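Local coordinates for protein acidocalcisomal pyrophosphatase (Trypanosoma cruzi, PDB 5CUV) that probably hydrolyses inorganic diphosphate to phosphate, using magnesium ions as cofactor, at residues R109-I123 with K134-P146. Numbering follows the deposited sequence.
Sequences RVMNEDDVKQMKSEI and KFWAWWCSHPEVP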
loop_
_atom_site.group_PDB
_atom_site.type_symbol
_atom_site.label_atom_id
_atom_site.label_comp_id
_atom_site.label_asym_id
_atom_site.label_seq_id
_atom_site.Cartn_x
_atom_site.Cartn_y
_atom_site.Cartn_z
ATOM N N ARG A 109 -28.629 -32.350 19.702
ATOM C CA ARG A 109 -28.307 -33.481 20.579
ATOM C C ARG A 109 -27.879 -34.793 19.881
ATOM O O ARG A 109 -28.399 -35.184 18.835
ATOM C CB ARG A 109 -29.473 -33.721 21.532
ATOM C CG ARG A 109 -29.167 -34.704 22.630
ATOM C CD ARG A 109 -30.284 -34.749 23.650
ATOM N NE ARG A 109 -30.528 -33.445 24.241
ATOM C CZ ARG A 109 -31.098 -33.294 25.423
ATOM N NH1 ARG A 109 -31.458 -34.377 26.088
ATOM N NH2 ARG A 109 -31.298 -32.083 25.939
ATOM N N VAL A 110 -26.916 -35.478 20.478
ATOM C CA VAL A 110 -26.415 -36.719 19.898
ATOM C C VAL A 110 -27.239 -37.908 20.370
ATOM O O VAL A 110 -26.924 -38.545 21.379
ATOM C CB VAL A 110 -24.890 -36.896 20.205
ATOM C CG1 VAL A 110 -24.110 -35.657 19.695
ATOM C CG2 VAL A 110 -24.657 -37.114 21.724
HETATM N N MSE A 111 -28.232 -38.325 19.601
HETATM C CA MSE A 111 -29.133 -39.388 19.993
HETATM C C MSE A 111 -28.870 -40.698 19.429
HETATM O O MSE A 111 -29.373 -41.134 18.489
HETATM C CB MSE A 111 -30.593 -39.116 19.732
HETATM C CG MSE A 111 -31.346 -37.835 20.050
HETATM SE SE MSE A 111 -32.090 -37.712 21.783
HETATM C CE MSE A 111 -33.767 -38.458 21.966
ATOM N N ASN A 112 -28.032 -41.438 20.056
ATOM C CA ASN A 112 -27.728 -42.784 19.563
ATOM C C ASN A 112 -28.792 -43.841 19.909
ATOM O O ASN A 112 -29.698 -43.591 20.705
ATOM C CB ASN A 112 -26.342 -43.267 20.001
ATOM C CG ASN A 112 -26.057 -42.998 21.448
ATOM O OD1 ASN A 112 -26.866 -43.301 22.319
ATOM N ND2 ASN A 112 -24.881 -42.433 21.721
ATOM N N GLU A 113 -28.681 -45.016 19.297
ATOM C CA GLU A 113 -29.629 -46.101 19.528
ATOM C C GLU A 113 -30.029 -46.207 21.005
ATOM O O GLU A 113 -31.195 -46.394 21.332
ATOM C CB GLU A 113 -29.016 -47.423 19.031
ATOM C CG GLU A 113 -28.707 -47.444 17.510
ATOM C CD GLU A 113 -27.307 -47.992 17.145
ATOM O OE1 GLU A 113 -26.943 -49.110 17.587
ATOM O OE2 GLU A 113 -26.567 -47.306 16.398
ATOM N N ASP A 114 -29.052 -46.060 21.893
ATOM C CA ASP A 114 -29.267 -46.150 23.342
ATOM C C ASP A 114 -30.102 -44.986 23.876
ATOM O O ASP A 114 -31.117 -45.192 24.518
ATOM C CB ASP A 114 -27.918 -46.150 24.077
ATOM C CG ASP A 114 -26.801 -46.844 23.278
ATOM O OD1 ASP A 114 -27.092 -47.876 22.615
ATOM O OD2 ASP A 114 -25.632 -46.356 23.326
ATOM N N ASP A 115 -29.655 -43.762 23.621
ATOM C CA ASP A 115 -30.351 -42.567 24.087
ATOM C C ASP A 115 -31.825 -42.506 23.758
ATOM O O ASP A 115 -32.628 -42.076 24.591
ATOM C CB ASP A 115 -29.703 -41.318 23.524
ATOM C CG ASP A 115 -28.438 -40.966 24.236
ATOM O OD1 ASP A 115 -28.451 -40.976 25.498
ATOM O OD2 ASP A 115 -27.439 -40.677 23.528
ATOM N N VAL A 116 -32.187 -42.905 22.544
ATOM C CA VAL A 116 -33.593 -42.873 22.158
ATOM C C VAL A 116 -34.391 -43.768 23.087
ATOM O O VAL A 116 -35.486 -43.412 23.532
ATOM C CB VAL A 116 -33.794 -43.328 20.706
ATOM C CG1 VAL A 116 -35.252 -43.704 20.462
ATOM C CG2 VAL A 116 -33.388 -42.207 19.774
ATOM N N LYS A 117 -33.832 -44.932 23.386
ATOM C CA LYS A 117 -34.506 -45.849 24.275
ATOM C C LYS A 117 -34.725 -45.133 25.604
ATOM O O LYS A 117 -35.856 -45.037 26.066
ATOM C CB LYS A 117 -33.667 -47.119 24.430
ATOM C CG LYS A 117 -33.316 -47.788 23.068
ATOM C CD LYS A 117 -32.633 -49.181 23.194
ATOM C CE LYS A 117 -31.151 -49.193 22.675
ATOM N NZ LYS A 117 -30.450 -50.554 22.612
ATOM N N GLN A 118 -33.659 -44.584 26.183
ATOM C CA GLN A 118 -33.749 -43.872 27.458
ATOM C C GLN A 118 -34.808 -42.779 27.487
ATOM O O GLN A 118 -35.428 -42.575 28.507
ATOM C CB GLN A 118 -32.402 -43.269 27.850
ATOM C CG GLN A 118 -32.096 -43.326 29.366
ATOM C CD GLN A 118 -31.967 -41.948 30.079
ATOM O OE1 GLN A 118 -31.484 -41.873 31.222
ATOM N NE2 GLN A 118 -32.403 -40.871 29.412
HETATM N N MSE A 119 -35.045 -42.071 26.460
HETATM C CA MSE A 119 -36.121 -41.172 26.385
HETATM C C MSE A 119 -37.475 -41.711 26.377
HETATM O O MSE A 119 -38.323 -41.221 26.933
HETATM C CB MSE A 119 -35.907 -40.618 25.045
HETATM C CG MSE A 119 -36.672 -39.413 24.545
HETATM SE SE MSE A 119 -38.078 -39.828 23.377
HETATM C CE MSE A 119 -37.534 -40.149 21.664
ATOM N N LYS A 120 -37.695 -42.733 25.670
ATOM C CA LYS A 120 -39.001 -43.392 25.668
ATOM C C LYS A 120 -39.297 -43.883 27.084
ATOM O O LYS A 120 -40.356 -43.602 27.643
ATOM C CB LYS A 120 -39.046 -44.586 24.693
ATOM C CG LYS A 120 -38.914 -44.199 23.244
ATOM C CD LYS A 120 -39.019 -45.382 22.344
ATOM C CE LYS A 120 -38.986 -44.911 20.891
ATOM N NZ LYS A 120 -38.428 -45.927 19.911
ATOM N N SER A 121 -38.353 -44.619 27.660
ATOM C CA SER A 121 -38.504 -45.138 29.016
ATOM C C SER A 121 -38.913 -44.004 29.980
ATOM O O SER A 121 -39.831 -44.156 30.774
ATOM C CB SER A 121 -37.202 -45.757 29.441
ATOM O OG SER A 121 -37.363 -46.353 30.691
ATOM N N GLU A 122 -38.232 -42.863 29.869
ATOM C CA GLU A 122 -38.488 -41.659 30.658
ATOM C C GLU A 122 -39.889 -41.132 30.463
ATOM O O GLU A 122 -40.580 -40.801 31.426
ATOM C CB GLU A 122 -37.549 -40.530 30.241
ATOM C CG GLU A 122 -36.085 -40.745 30.526
ATOM C CD GLU A 122 -35.802 -40.701 31.988
ATOM O OE1 GLU A 122 -36.018 -39.614 32.587
ATOM O OE2 GLU A 122 -35.384 -41.757 32.520
ATOM N N ILE A 123 -40.288 -40.987 29.206
ATOM C CA ILE A 123 -41.614 -40.471 28.927
ATOM C C ILE A 123 -42.656 -41.568 29.084
ATOM O O ILE A 123 -43.833 -41.291 29.342
ATOM C CB ILE A 123 -41.722 -39.878 27.516
ATOM C CG1 ILE A 123 -40.532 -38.966 27.244
ATOM C CG2 ILE A 123 -42.997 -39.038 27.414
ATOM C CD1 ILE A 123 -40.788 -37.491 27.626
ATOM N N LYS A 134 -44.341 -32.945 28.493
ATOM C CA LYS A 134 -43.589 -34.152 28.804
ATOM C C LYS A 134 -42.245 -34.083 28.120
ATOM O O LYS A 134 -41.261 -34.598 28.645
ATOM C CB LYS A 134 -44.328 -35.421 28.356
ATOM C CG LYS A 134 -45.179 -36.095 29.446
ATOM C CD LYS A 134 -44.478 -36.139 30.851
ATOM C CE LYS A 134 -45.137 -37.180 31.780
ATOM N NZ LYS A 134 -46.503 -37.509 31.262
ATOM N N PHE A 135 -42.206 -33.463 26.941
ATOM C CA PHE A 135 -40.952 -33.339 26.221
ATOM C C PHE A 135 -40.057 -32.438 27.018
ATOM O O PHE A 135 -38.991 -32.851 27.483
ATOM C CB PHE A 135 -41.174 -32.738 24.828
ATOM C CG PHE A 135 -39.900 -32.382 24.101
ATOM C CD1 PHE A 135 -38.998 -33.377 23.709
ATOM C CD2 PHE A 135 -39.567 -31.028 23.865
ATOM C CE1 PHE A 135 -37.775 -33.035 23.100
ATOM C CE2 PHE A 135 -38.353 -30.681 23.256
ATOM C CZ PHE A 135 -37.459 -31.685 22.876
ATOM N N TRP A 136 -40.527 -31.206 27.201
ATOM C CA TRP A 136 -39.773 -30.201 27.937
ATOM C C TRP A 136 -39.325 -30.715 29.296
ATOM O O TRP A 136 -38.229 -30.445 29.715
ATOM C CB TRP A 136 -40.590 -28.903 28.061
ATOM C CG TRP A 136 -39.868 -27.804 28.789
ATOM C CD1 TRP A 136 -40.255 -27.214 29.952
ATOM C CD2 TRP A 136 -38.592 -27.217 28.454
ATOM N NE1 TRP A 136 -39.308 -26.303 30.376
ATOM C CE2 TRP A 136 -38.277 -26.283 29.483
ATOM C CE3 TRP A 136 -37.686 -27.391 27.397
ATOM C CZ2 TRP A 136 -37.098 -25.527 29.486
ATOM C CZ3 TRP A 136 -36.507 -26.638 27.397
ATOM C CH2 TRP A 136 -36.225 -25.712 28.443
ATOM N N ALA A 137 -40.153 -31.497 29.967
ATOM C CA ALA A 137 -39.785 -32.035 31.283
ATOM C C ALA A 137 -38.606 -32.984 31.154
ATOM O O ALA A 137 -37.697 -33.022 31.991
ATOM C CB ALA A 137 -40.956 -32.766 31.884
ATOM N N TRP A 138 -38.623 -33.749 30.080
ATOM C CA TRP A 138 -37.556 -34.715 29.838
ATOM C C TRP A 138 -36.230 -34.025 29.465
ATOM O O TRP A 138 -35.174 -34.432 29.945
ATOM C CB TRP A 138 -37.961 -35.700 28.712
ATOM C CG TRP A 138 -36.817 -36.602 28.305
ATOM C CD1 TRP A 138 -36.318 -37.674 29.004
ATOM C CD2 TRP A 138 -35.979 -36.445 27.169
ATOM N NE1 TRP A 138 -35.215 -38.193 28.369
ATOM C CE2 TRP A 138 -34.983 -37.456 27.236
ATOM C CE3 TRP A 138 -35.957 -35.545 26.100
ATOM C CZ2 TRP A 138 -33.978 -37.587 26.265
ATOM C CZ3 TRP A 138 -34.948 -35.673 25.131
ATOM C CH2 TRP A 138 -33.976 -36.685 25.222
ATOM N N TRP A 139 -36.315 -33.015 28.586
ATOM C CA TRP A 139 -35.167 -32.228 28.090
ATOM C C TRP A 139 -34.370 -31.590 29.235
ATOM O O TRP A 139 -33.147 -31.709 29.322
ATOM C CB TRP A 139 -35.684 -31.118 27.167
ATOM C CG TRP A 139 -34.607 -30.297 26.483
ATOM C CD1 TRP A 139 -34.083 -29.101 26.902
ATOM C CD2 TRP A 139 -34.019 -30.562 25.213
ATOM N NE1 TRP A 139 -33.217 -28.603 25.966
ATOM C CE2 TRP A 139 -33.161 -29.482 24.913
ATOM C CE3 TRP A 139 -34.143 -31.603 24.285
ATOM C CZ2 TRP A 139 -32.429 -29.417 23.707
ATOM C CZ3 TRP A 139 -33.424 -31.534 23.104
ATOM C CH2 TRP A 139 -32.580 -30.447 22.823
ATOM N N CYS A 140 -35.105 -30.897 30.093
ATOM C CA CYS A 140 -34.550 -30.238 31.232
ATOM C C CYS A 140 -33.948 -31.210 32.186
ATOM O O CYS A 140 -33.091 -30.830 32.950
ATOM C CB CYS A 140 -35.608 -29.448 31.951
ATOM S SG CYS A 140 -36.175 -28.083 30.972
ATOM N N SER A 141 -34.357 -32.464 32.162
ATOM C CA SER A 141 -33.786 -33.407 33.113
ATOM C C SER A 141 -32.624 -34.194 32.569
ATOM O O SER A 141 -31.965 -34.913 33.297
ATOM C CB SER A 141 -34.868 -34.354 33.621
ATOM O OG SER A 141 -35.941 -33.597 34.168
ATOM N N HIS A 142 -32.346 -34.056 31.287
ATOM C CA HIS A 142 -31.259 -34.810 30.695
ATOM C C HIS A 142 -30.460 -33.990 29.730
ATOM O O HIS A 142 -30.707 -34.034 28.526
ATOM C CB HIS A 142 -31.810 -36.026 29.977
ATOM C CG HIS A 142 -32.574 -36.928 30.878
ATOM N ND1 HIS A 142 -33.631 -36.480 31.636
ATOM C CD2 HIS A 142 -32.370 -38.217 31.233
ATOM C CE1 HIS A 142 -34.042 -37.452 32.430
ATOM N NE2 HIS A 142 -33.292 -38.517 32.204
ATOM N N PRO A 143 -29.506 -33.205 30.247
ATOM C CA PRO A 143 -28.646 -32.357 29.424
ATOM C C PRO A 143 -27.587 -33.231 28.741
ATOM O O PRO A 143 -26.442 -32.813 28.532
ATOM C CB PRO A 143 -28.058 -31.400 30.442
ATOM C CG PRO A 143 -29.139 -31.340 31.512
ATOM C CD PRO A 143 -29.470 -32.775 31.654
ATOM N N GLU A 144 -28.006 -34.454 28.420
ATOM C CA GLU A 144 -27.214 -35.490 27.748
ATOM C C GLU A 144 -25.702 -35.535 27.960
ATOM O O GLU A 144 -25.026 -34.508 28.079
ATOM C CB GLU A 144 -27.460 -35.444 26.245
ATOM C CG GLU A 144 -26.837 -34.234 25.586
ATOM C CD GLU A 144 -26.416 -34.501 24.158
ATOM O OE1 GLU A 144 -26.107 -33.515 23.448
ATOM O OE2 GLU A 144 -26.391 -35.689 23.747
ATOM N N VAL A 145 -25.189 -36.761 27.953
ATOM C CA VAL A 145 -23.773 -37.047 28.119
ATOM C C VAL A 145 -22.825 -35.856 28.015
ATOM O O VAL A 145 -22.985 -34.953 27.190
ATOM C CB VAL A 145 -23.271 -38.141 27.099
ATOM C CG1 VAL A 145 -23.342 -39.541 27.725
ATOM C CG2 VAL A 145 -24.098 -38.088 25.795
ATOM N N PRO A 146 -21.806 -35.852 28.872
ATOM C CA PRO A 146 -20.809 -34.790 28.895
ATOM C C PRO A 146 -19.777 -35.130 27.842
ATOM O O PRO A 146 -20.038 -34.996 26.639
ATOM C CB PRO A 146 -20.232 -34.903 30.300
ATOM C CG PRO A 146 -20.192 -36.412 30.495
ATOM C CD PRO A 146 -21.559 -36.836 29.950
#
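Helices 113-123 and 134-141 run at 124° to each other, with axes 10.4 Å apart at closest approach, and I123 meets K134 where they converge. The side chain of W138 sits as a knob among Q118, M119, E122 and I123. M119 CG lies over the face of the six-membered ring of W138, 3.7 Å from the centroid, in a CH-pi contact. M111 and M119 are modelled as selenomethionine, and both make Met-aromatic contacts with W138. The selenium of M119 stands farther out above the same ring, at 5.3 Å from the centroid. The selenium of M111 reaches the ring from the edge instead. E122 CB packs on W138 CD1, and I123 CD1 rests against W138 CB at 3.5 Å.

The helix-loop-helix layout, with short strand 129-130 paired antiparallel to strand 95-96, is consistent with an EF-hand-like domain. This domain lies far from the magnesium and malate sites. I123 and M119 also touch I130 of strand 129-130.

In the loop before helix 113-123, R109 runs out straight through chi1 and chi2, and a bend at chi3 (-58°) lays its guanidinium flat on W139. CZ is 3.8 Å from the centroid of the six-membered ring, a cation-pi stack with planes 27° apart. E144 CG comes over the opposite face. R109 NH1 also gives a weak hydrogen bond to H142 O. The backbone N of V110 makes another weak one, 3.3 Å to E144 OE2. W139 NE1 donates a hydrogen bond to N255 OD1 of the second subunit.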